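Local coordinates for 50S ribosomal protein L16 arginine hydroxylase (Escherichia coli, PDB 4CCL) that hydroxylates a specific arginine of ribosomal protein uL16 as a homodimeric oxygenase that depends on iron(II) and 2-oxoglutarate, at residues V49-V54 against G66-Y71; D163-I168 against G184-G189; A282-P287 against L363-Y368. All blocks are in the same frame, centred on the assembly; numbering follows the deposited sequence.

Contact 1. Residues V49-V54 against G66-Y71; sequences VDSRLV and GPFESY
Gly66 N donates to Ser51 O across 2.8 Å, with an N-H...O angle of 163°, the donor standing 39° above the carbonyl plane. The bond continues the ladder of the beta-hairpin 51-57/60-65 one step beyond the end of its second strand. A cis peptide bond before Pro67 then redirects the backbone, and the CB of Phe68 points toward the strand. CG lies anti to the carbonyl carbon, beside the backbone N (chi1 -47°). Gly66 CA is over one face of the ring, 3.4 Å above the plane and offset toward the rim. The far end of the ring does the touching: CE2 lies 3.7 Å from Ser51 OG, and CZ 3.8 Å from Leu53 N. Arg52 C meets the ring edge near its plane. The Leu53 side chain crosses the ring obliquely, its CG 4.2 Å from Phe68 CZ.

Residues 51-57 form an inner strand of the large antiparallel sheet. On one side Leu53 pairs with Ser64 of strand 60-65; on the other, Arg52 and Val54 pair with Leu82 and Ser80 of strand 79-83, while Ser51 also touches Ala44 of helix 37-45.

Contact 2. Residues D163-I168 against G184-G189; sequences DPFEAI and GFPHEG
Phe165 and Pro186 form the centre of the apolar contact, a CH-pi interaction in which Pro186 CB sits 4.2 Å from the ring centroid, 23° off the normal. The two side chains approach at a slant, CB coming nearest to CD2 of the ring. A second, looser apolar touch joins Ile168 CD1 to Phe185 CE2 at 4.4 Å.

The ring also packs on backbone. Pro186 O lies over one face, 3.6 Å above the plane and displaced toward the rim on the CE1-CZ side. Glu188 N meets the edge in plane, 3.7 Å from CZ, and His187 CA is equally near that atom. Phe165 thus packs on Pro186 and on the first two residues of strand 187-191; chi1 of 51° sets CG between the backbone N and the carbonyl carbon, and CB points toward segment 184-189.

Hydrogen bonding serves the two sides separately. His187 ND1 donates to Phe185 O across 2.9 Å at 161°, with the oxygen close to the imidazole plane, which should restrain rotation of the ring. Phe165 O accepts from Arg143 NH2 of strand 140-145, the middle strand between 167-173 and 187-191.

The CB of His187 points away from segment 163-168, and its ring packs edge-to-face with that of His125. Together with Asp127 these histidines bind the catalytic iron, the two-histidine, one-carboxylate facial triad of JmjC oxygenases on a cupin-type double-stranded beta-helix.

Contact 3. Residues A282-P287 against L363-Y368; sequences APPEPP and LVNSGY
Pro283 and Pro284 cover the C-terminal end of helix 354-365, which closes in a Schellman motif within the winged-helix region of the protein. Their ring carbons rest against carbonyl oxygens of the last turn: Pro283 CB is 3.2 Å from Asn365 O, and Pro284 CD is 3.3 Å from Val364 O while also close to Asn365 O. A looser apolar touch joins Pro284 CG to Val364 CG1 at 4.4 Å. Farther along the loop, the Asn365 amide packs beside Pro287, its OD1 3.6 Å from Pro287 C and its ND2 near CB of the same proline.

The CG of Asn365 lies anti to the carbonyl carbon (chi1 -68°), and OD1 accepts a hydrogen bond from the backbone N of Tyr288. An alanine here removes OD1 and ND2, which would probably leave Tyr288 N without its acceptor, open a gap beside Pro287 and free the loop to shift from the helix end.

Behind this layer the Schellman motif holds the helix end. Gly367 N donates to Val364 O at 2.9 Å and Tyr368 N to Leu363 O at 3.2 Å, with Gly367 at a positive phi of 100°; a side chain on this residue would run into the carbonyl O of Ser366. Ser366 CB lies over the centre of one face of the Tyr368 ring, and the Tyr368 hydroxyl is hydrogen-bonded to Asn321 and Glu323. At the loop's start a single water accepts from Ala282 N at 3.0 Å and donates to Gly367 O at 2.8 Å.

The three contacts follow one another along the chain without overlap. Contact 2 is part of the catalytic site and contact 1 lies near it; their centres are 27 Å apart and their nearest atoms about 9 Å. Contact 2 holds the iron ligand His187 itself; a sulfate, probably from the crystallisation liquor, lies about 6 Å from that side chain. Contact 1 holds no iron ligand, although the Arg52 side chain lies about 8 Å from that of His125. Contact 3 belongs to the winged-helix region, away from the annotated sites; its centre is 29 Å from that of contact 1 and 46 Å from that of contact 2, on the other side of the chain's centre from contact 2.

Contact 1. Residues V49-V54 against G66-Y71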
loop_
_atom_site.group_PDB
_atom_site.type_symbol
_atom_site.label_atom_id
_atom_site.label_comp_id
_atom_site.label_asym_id
_atom_site.label_seq_id
_atom_site.Cartn_x
_atom_site.Cartn_y
_atom_site.Cartn_z
ATOM N N VAL B 49 -21.889 5.800 19.265
ATOM C CA VAL B 49 -22.746 5.248 18.225
ATOM C C VAL B 49 -22.728 6.099 16.954
ATOM O O VAL B 49 -22.692 7.328 17.019
ATOM C CB VAL B 49 -24.199 5.122 18.733
ATOM C CG1 VAL B 49 -25.070 4.402 17.717
ATOM C CG2 VAL B 49 -24.228 4.397 20.066
ATOM N N ASP B 50 -22.752 5.435 15.801
ATOM C CA ASP B 50 -22.894 6.119 14.523
ATOM C C ASP B 50 -24.381 6.191 14.208
ATOM O O ASP B 50 -25.024 5.169 13.967
ATOM C CB ASP B 50 -22.150 5.353 13.418
ATOM C CG ASP B 50 -22.174 6.073 12.068
ATOM O OD1 ASP B 50 -23.048 6.936 11.841
ATOM O OD2 ASP B 50 -21.311 5.766 11.218
ATOM N N SER B 51 -24.913 7.407 14.182
ATOM C CA SER B 51 -26.321 7.621 13.878
ATOM C C SER B 51 -26.493 8.890 13.057
ATOM O O SER B 51 -25.632 9.768 13.074
ATOM C CB SER B 51 -27.150 7.712 15.161
ATOM O OG SER B 51 -26.738 8.806 15.963
ATOM N N ARG B 52 -27.602 8.976 12.330
ATOM C CA ARG B 52 -27.899 10.167 11.540
ATOM C C ARG B 52 -29.397 10.386 11.335
ATOM O O ARG B 52 -30.181 9.441 11.343
ATOM C CB ARG B 52 -27.174 10.110 10.191
ATOM C CG ARG B 52 -27.377 8.816 9.418
ATOM C CD ARG B 52 -26.364 8.696 8.284
ATOM N NE ARG B 52 -26.968 8.903 6.970
ATOM C CZ ARG B 52 -26.277 8.973 5.836
ATOM N NH1 ARG B 52 -24.955 8.856 5.856
ATOM N NH2 ARG B 52 -26.907 9.161 4.684
ATOM N N LEU B 53 -29.777 11.645 11.153
ATOM C CA LEU B 53 -31.142 12.015 10.820
ATOM C C LEU B 53 -31.200 12.449 9.368
ATOM O O LEU B 53 -30.435 13.315 8.936
ATOM C CB LEU B 53 -31.625 13.162 11.708
ATOM C CG LEU B 53 -32.519 12.809 12.895
ATOM C CD1 LEU B 53 -33.007 14.077 13.573
ATOM C CD2 LEU B 53 -33.689 11.957 12.442
ATOM N N VAL B 54 -32.110 11.843 8.615
ATOM C CA VAL B 54 -32.335 12.243 7.237
ATOM C C VAL B 54 -33.755 12.765 7.086
ATOM O O VAL B 54 -34.724 12.028 7.287
ATOM C CB VAL B 54 -32.114 11.078 6.257
ATOM C CG1 VAL B 54 -32.276 11.558 4.823
ATOM C CG2 VAL B 54 -30.737 10.467 6.463
ATOM N N GLY B 66 -25.321 12.409 14.092
ATOM C CA GLY B 66 -25.474 12.360 15.536
ATOM C C GLY B 66 -24.157 12.336 16.285
ATOM O O GLY B 66 -23.096 12.401 15.666
ATOM N N PRO B 67 -24.210 12.219 17.623
ATOM C CA PRO B 67 -25.390 12.018 18.480
ATOM C C PRO B 67 -26.290 13.250 18.632
ATOM O O PRO B 67 -26.013 14.299 18.053
ATOM C CB PRO B 67 -24.774 11.651 19.832
ATOM C CG PRO B 67 -23.449 12.318 19.829
ATOM C CD PRO B 67 -22.964 12.257 18.410
ATOM N N PHE B 68 -27.358 13.109 19.415
ATOM C CA PHE B 68 -28.361 14.160 19.571
ATOM C C PHE B 68 -28.773 14.350 21.027
ATOM O O PHE B 68 -28.887 13.386 21.780
ATOM C CB PHE B 68 -29.613 13.819 18.759
ATOM C CG PHE B 68 -29.327 13.369 17.357
ATOM C CD1 PHE B 68 -29.026 14.289 16.366
ATOM C CD2 PHE B 68 -29.361 12.024 17.027
ATOM C CE1 PHE B 68 -28.763 13.877 15.076
ATOM C CE2 PHE B 68 -29.101 11.604 15.738
ATOM C CZ PHE B 68 -28.803 12.532 14.759
ATOM N N GLU B 69 -28.981 15.600 21.429
ATOM C CA GLU B 69 -29.539 15.892 22.746
ATOM C C GLU B 69 -31.049 16.163 22.733
ATOM O O GLU B 69 -31.651 16.375 23.786
ATOM C CB GLU B 69 -28.806 17.074 23.386
ATOM N N SER B 70 -31.665 16.147 21.552
ATOM C CA SER B 70 -33.029 16.664 21.423
ATOM C C SER B 70 -33.959 15.870 20.506
ATOM O O SER B 70 -33.562 15.423 19.429
ATOM C CB SER B 70 -32.984 18.119 20.952
ATOM O OG SER B 70 -32.261 18.229 19.738
ATOM N N TYR B 71 -35.204 15.705 20.949
ATOM C CA TYR B 71 -36.258 15.116 20.128
ATOM C C TYR B 71 -37.111 16.189 19.449
ATOM O O TYR B 71 -38.061 15.876 18.731
ATOM C CB TYR B 71 -37.143 14.194 20.969
#

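Contact 2. Residues D163-I168 against G184-G189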
loop_
_atom_site.group_PDB
_atom_site.type_symbol
_atom_site.label_atom_id
_atom_site.label_comp_id
_atom_site.label_asym_id
_atom_site.label_seq_id
_atom_site.Cartn_x
_atom_site.Cartn_y
_atom_site.Cartn_z
ATOM N N ASP B 163 -31.501 8.697 -9.711
ATOM C CA ASP B 163 -32.714 9.246 -10.300
ATOM C C ASP B 163 -33.853 8.260 -10.060
ATOM O O ASP B 163 -33.604 7.065 -9.886
ATOM C CB ASP B 163 -32.513 9.502 -11.797
ATOM C CG ASP B 163 -31.365 10.453 -12.077
ATOM O OD1 ASP B 163 -30.951 11.182 -11.148
ATOM O OD2 ASP B 163 -30.870 10.468 -13.223
ATOM N N PRO B 164 -35.104 8.752 -10.032
ATOM C CA PRO B 164 -36.241 7.848 -9.826
ATOM C C PRO B 164 -36.279 6.749 -10.880
ATOM O O PRO B 164 -35.902 6.979 -12.029
ATOM C CB PRO B 164 -37.460 8.771 -9.966
ATOM C CG PRO B 164 -36.955 9.993 -10.667
ATOM C CD PRO B 164 -35.540 10.148 -10.198
ATOM N N PHE B 165 -36.727 5.565 -10.482
ATOM C CA PHE B 165 -36.638 4.391 -11.336
ATOM C C PHE B 165 -37.985 3.701 -11.492
ATOM O O PHE B 165 -38.886 3.874 -10.671
ATOM C CB PHE B 165 -35.615 3.409 -10.759
ATOM C CG PHE B 165 -35.835 3.094 -9.304
ATOM C CD1 PHE B 165 -36.687 2.070 -8.922
ATOM C CD2 PHE B 165 -35.189 3.823 -8.318
ATOM C CE1 PHE B 165 -36.893 1.780 -7.589
ATOM C CE2 PHE B 165 -35.392 3.537 -6.980
ATOM C CZ PHE B 165 -36.245 2.514 -6.617
ATOM N N GLU B 166 -38.112 2.917 -12.557
ATOM C CA GLU B 166 -39.278 2.075 -12.758
ATOM C C GLU B 166 -39.110 0.819 -11.916
ATOM O O GLU B 166 -38.139 0.077 -12.078
ATOM C CB GLU B 166 -39.417 1.714 -14.235
ATOM C CG GLU B 166 -40.446 0.643 -14.528
ATOM C CD GLU B 166 -40.630 0.421 -16.015
ATOM O OE1 GLU B 166 -40.317 1.347 -16.795
ATOM O OE2 GLU B 166 -41.080 -0.677 -16.405
ATOM N N ALA B 167 -40.054 0.585 -11.012
ATOM C CA ALA B 167 -39.923 -0.488 -10.034
ATOM C C ALA B 167 -40.272 -1.866 -10.588
ATOM O O ALA B 167 -41.326 -2.049 -11.199
ATOM C CB ALA B 167 -40.771 -0.186 -8.805
ATOM N N ILE B 168 -39.374 -2.829 -10.388
ATOM C CA ILE B 168 -39.707 -4.227 -10.631
ATOM C C ILE B 168 -40.319 -4.830 -9.371
ATOM O O ILE B 168 -40.880 -5.924 -9.401
ATOM C CB ILE B 168 -38.484 -5.058 -11.075
ATOM C CG1 ILE B 168 -37.478 -5.205 -9.933
ATOM C CG2 ILE B 168 -37.836 -4.433 -12.298
ATOM C CD1 ILE B 168 -36.272 -6.050 -10.291
ATOM N N GLY B 184 -26.379 -3.539 -6.585
ATOM C CA GLY B 184 -26.583 -3.052 -7.935
ATOM C C GLY B 184 -28.028 -2.728 -8.267
ATOM O O GLY B 184 -28.313 -2.136 -9.311
ATOM N N PHE B 185 -28.945 -3.114 -7.385
ATOM C CA PHE B 185 -30.363 -2.854 -7.605
ATOM C C PHE B 185 -30.810 -1.605 -6.862
ATOM O O PHE B 185 -30.766 -1.561 -5.634
ATOM C CB PHE B 185 -31.209 -4.054 -7.167
ATOM C CG PHE B 185 -31.069 -5.253 -8.061
ATOM C CD1 PHE B 185 -29.992 -6.110 -7.923
ATOM C CD2 PHE B 185 -32.013 -5.521 -9.040
ATOM C CE1 PHE B 185 -29.856 -7.214 -8.742
ATOM C CE2 PHE B 185 -31.883 -6.625 -9.865
ATOM C CZ PHE B 185 -30.802 -7.472 -9.715
ATOM N N PRO B 186 -31.243 -0.578 -7.607
ATOM C CA PRO B 186 -31.716 0.652 -6.969
ATOM C C PRO B 186 -32.975 0.385 -6.166
ATOM O O PRO B 186 -33.873 -0.319 -6.630
ATOM C CB PRO B 186 -32.023 1.569 -8.156
ATOM C CG PRO B 186 -32.279 0.645 -9.288
ATOM C CD PRO B 186 -31.362 -0.523 -9.073
ATOM N N HIS B 187 -33.030 0.936 -4.962
ATOM C CA HIS B 187 -34.182 0.736 -4.104
ATOM C C HIS B 187 -34.490 1.981 -3.290
ATOM O O HIS B 187 -33.610 2.796 -3.011
ATOM C CB HIS B 187 -33.964 -0.462 -3.180
ATOM C CG HIS B 187 -32.690 -0.397 -2.401
ATOM N ND1 HIS B 187 -31.494 -0.870 -2.890
ATOM C CD2 HIS B 187 -32.426 0.087 -1.163
ATOM C CE1 HIS B 187 -30.544 -0.681 -1.991
ATOM N NE2 HIS B 187 -31.086 -0.101 -0.933
ATOM N N GLU B 188 -35.755 2.124 -2.925
ATOM C CA GLU B 188 -36.201 3.240 -2.118
ATOM C C GLU B 188 -37.348 2.739 -1.271
ATOM O O GLU B 188 -38.130 1.914 -1.720
ATOM C CB GLU B 188 -36.692 4.374 -3.013
ATOM C CG GLU B 188 -37.284 5.548 -2.257
ATOM C CD GLU B 188 -37.787 6.643 -3.172
ATOM O OE1 GLU B 188 -38.123 6.339 -4.336
ATOM O OE2 GLU B 188 -37.839 7.808 -2.727
ATOM N N GLY B 189 -37.469 3.242 -0.053
ATOM C CA GLY B 189 -38.628 2.901 0.737
ATOM C C GLY B 189 -38.964 3.990 1.721
ATOM O O GLY B 189 -38.091 4.741 2.155
#

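Contact 3. Residues A282-P287 against L363-Y368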
loop_
_atom_site.group_PDB
_atom_site.type_symbol
_atom_site.label_atom_id
_atom_site.label_comp_id
_atom_site.label_asym_id
_atom_site.label_seq_id
_atom_site.Cartn_x
_atom_site.Cartn_y
_atom_site.Cartn_z
ATOM N N ALA B 282 -15.093 -2.793 26.961
ATOM C CA ALA B 282 -14.845 -2.448 28.352
ATOM C C ALA B 282 -14.102 -3.572 29.058
ATOM O O ALA B 282 -14.726 -4.433 29.681
ATOM C CB ALA B 282 -16.148 -2.147 29.062
ATOM N N PRO B 283 -12.763 -3.578 28.949
ATOM C CA PRO B 283 -11.919 -4.563 29.632
ATOM C C PRO B 283 -12.267 -4.610 31.113
ATOM O O PRO B 283 -12.493 -3.554 31.703
ATOM C CB PRO B 283 -10.509 -3.998 29.446
ATOM C CG PRO B 283 -10.591 -3.200 28.195
ATOM C CD PRO B 283 -11.965 -2.596 28.197
ATOM N N PRO B 284 -12.332 -5.820 31.695
ATOM C CA PRO B 284 -12.710 -6.001 33.101
ATOM C C PRO B 284 -11.863 -5.088 33.972
ATOM O O PRO B 284 -10.647 -5.074 33.790
ATOM C CB PRO B 284 -12.339 -7.459 33.366
ATOM C CG PRO B 284 -12.474 -8.125 32.038
ATOM C CD PRO B 284 -12.055 -7.101 31.020
ATOM N N GLU B 285 -12.485 -4.339 34.883
ATOM C CA GLU B 285 -11.784 -3.237 35.546
ATOM C C GLU B 285 -10.522 -3.697 36.297
ATOM O O GLU B 285 -9.432 -3.224 35.992
ATOM C CB GLU B 285 -12.728 -2.403 36.430
ATOM N N PRO B 286 -10.645 -4.586 37.291
ATOM C CA PRO B 286 -9.404 -5.331 37.503
ATOM C C PRO B 286 -9.301 -6.424 36.447
ATOM O O PRO B 286 -10.332 -6.952 36.051
ATOM C CB PRO B 286 -9.583 -5.923 38.898
ATOM C CG PRO B 286 -11.047 -6.077 39.050
ATOM C CD PRO B 286 -11.676 -4.932 38.294
ATOM N N PRO B 287 -8.087 -6.733 35.971
ATOM C CA PRO B 287 -7.959 -7.870 35.051
ATOM C C PRO B 287 -8.210 -9.209 35.746
ATOM O O PRO B 287 -8.058 -9.304 36.965
ATOM C CB PRO B 287 -6.503 -7.779 34.587
ATOM C CG PRO B 287 -6.157 -6.338 34.740
ATOM C CD PRO B 287 -6.881 -5.887 35.976
ATOM N N LEU B 363 -8.072 -12.960 26.305
ATOM C CA LEU B 363 -9.223 -12.633 25.469
ATOM C C LEU B 363 -10.342 -11.993 26.287
ATOM O O LEU B 363 -10.965 -11.024 25.850
ATOM C CB LEU B 363 -9.740 -13.881 24.743
ATOM C CG LEU B 363 -8.854 -14.444 23.627
ATOM C CD1 LEU B 363 -9.396 -15.776 23.127
ATOM C CD2 LEU B 363 -8.726 -13.448 22.480
ATOM N N VAL B 364 -10.592 -12.534 27.475
ATOM C CA VAL B 364 -11.605 -11.969 28.362
ATOM C C VAL B 364 -11.174 -10.600 28.895
ATOM O O VAL B 364 -11.951 -9.645 28.879
ATOM C CB VAL B 364 -11.937 -12.920 29.531
ATOM C CG1 VAL B 364 -12.888 -12.255 30.512
ATOM C CG2 VAL B 364 -12.538 -14.215 29.002
ATOM N N ASN B 365 -9.927 -10.507 29.350
ATOM C CA ASN B 365 -9.371 -9.243 29.830
ATOM C C ASN B 365 -9.336 -8.160 28.750
ATOM O O ASN B 365 -9.293 -6.970 29.056
ATOM C CB ASN B 365 -7.970 -9.454 30.412
ATOM C CG ASN B 365 -7.989 -10.265 31.692
ATOM O OD1 ASN B 365 -8.993 -10.295 32.399
ATOM N ND2 ASN B 365 -6.876 -10.926 31.997
ATOM N N SER B 366 -9.360 -8.581 27.489
ATOM C CA SER B 366 -9.390 -7.653 26.362
ATOM C C SER B 366 -10.791 -7.084 26.161
ATOM O O SER B 366 -10.966 -6.056 25.504
ATOM C CB SER B 366 -8.927 -8.353 25.080
ATOM O OG SER B 366 -7.686 -7.842 24.632
ATOM N N GLY B 367 -11.783 -7.766 26.725
ATOM C CA GLY B 367 -13.170 -7.347 26.625
ATOM C C GLY B 367 -13.947 -8.113 25.570
ATOM O O GLY B 367 -15.136 -7.870 25.361
ATOM N N TYR B 368 -13.277 -9.053 24.914
ATOM C CA TYR B 368 -13.863 -9.761 23.780
ATOM C C TYR B 368 -14.913 -10.786 24.216
ATOM O O TYR B 368 -15.826 -11.112 23.458
ATOM C CB TYR B 368 -12.767 -10.415 22.933
ATOM C CG TYR B 368 -11.792 -9.437 22.304
ATOM C CD1 TYR B 368 -12.050 -8.071 22.297
ATOM C CD2 TYR B 368 -10.620 -9.881 21.709
ATOM C CE1 TYR B 368 -11.164 -7.179 21.724
ATOM C CE2 TYR B 368 -9.729 -8.993 21.130
ATOM C CZ TYR B 368 -10.006 -7.646 21.142
ATOM O OH TYR B 368 -9.121 -6.766 20.568
HETATM O O HOH W 1 -16.153 -5.612 26.665
#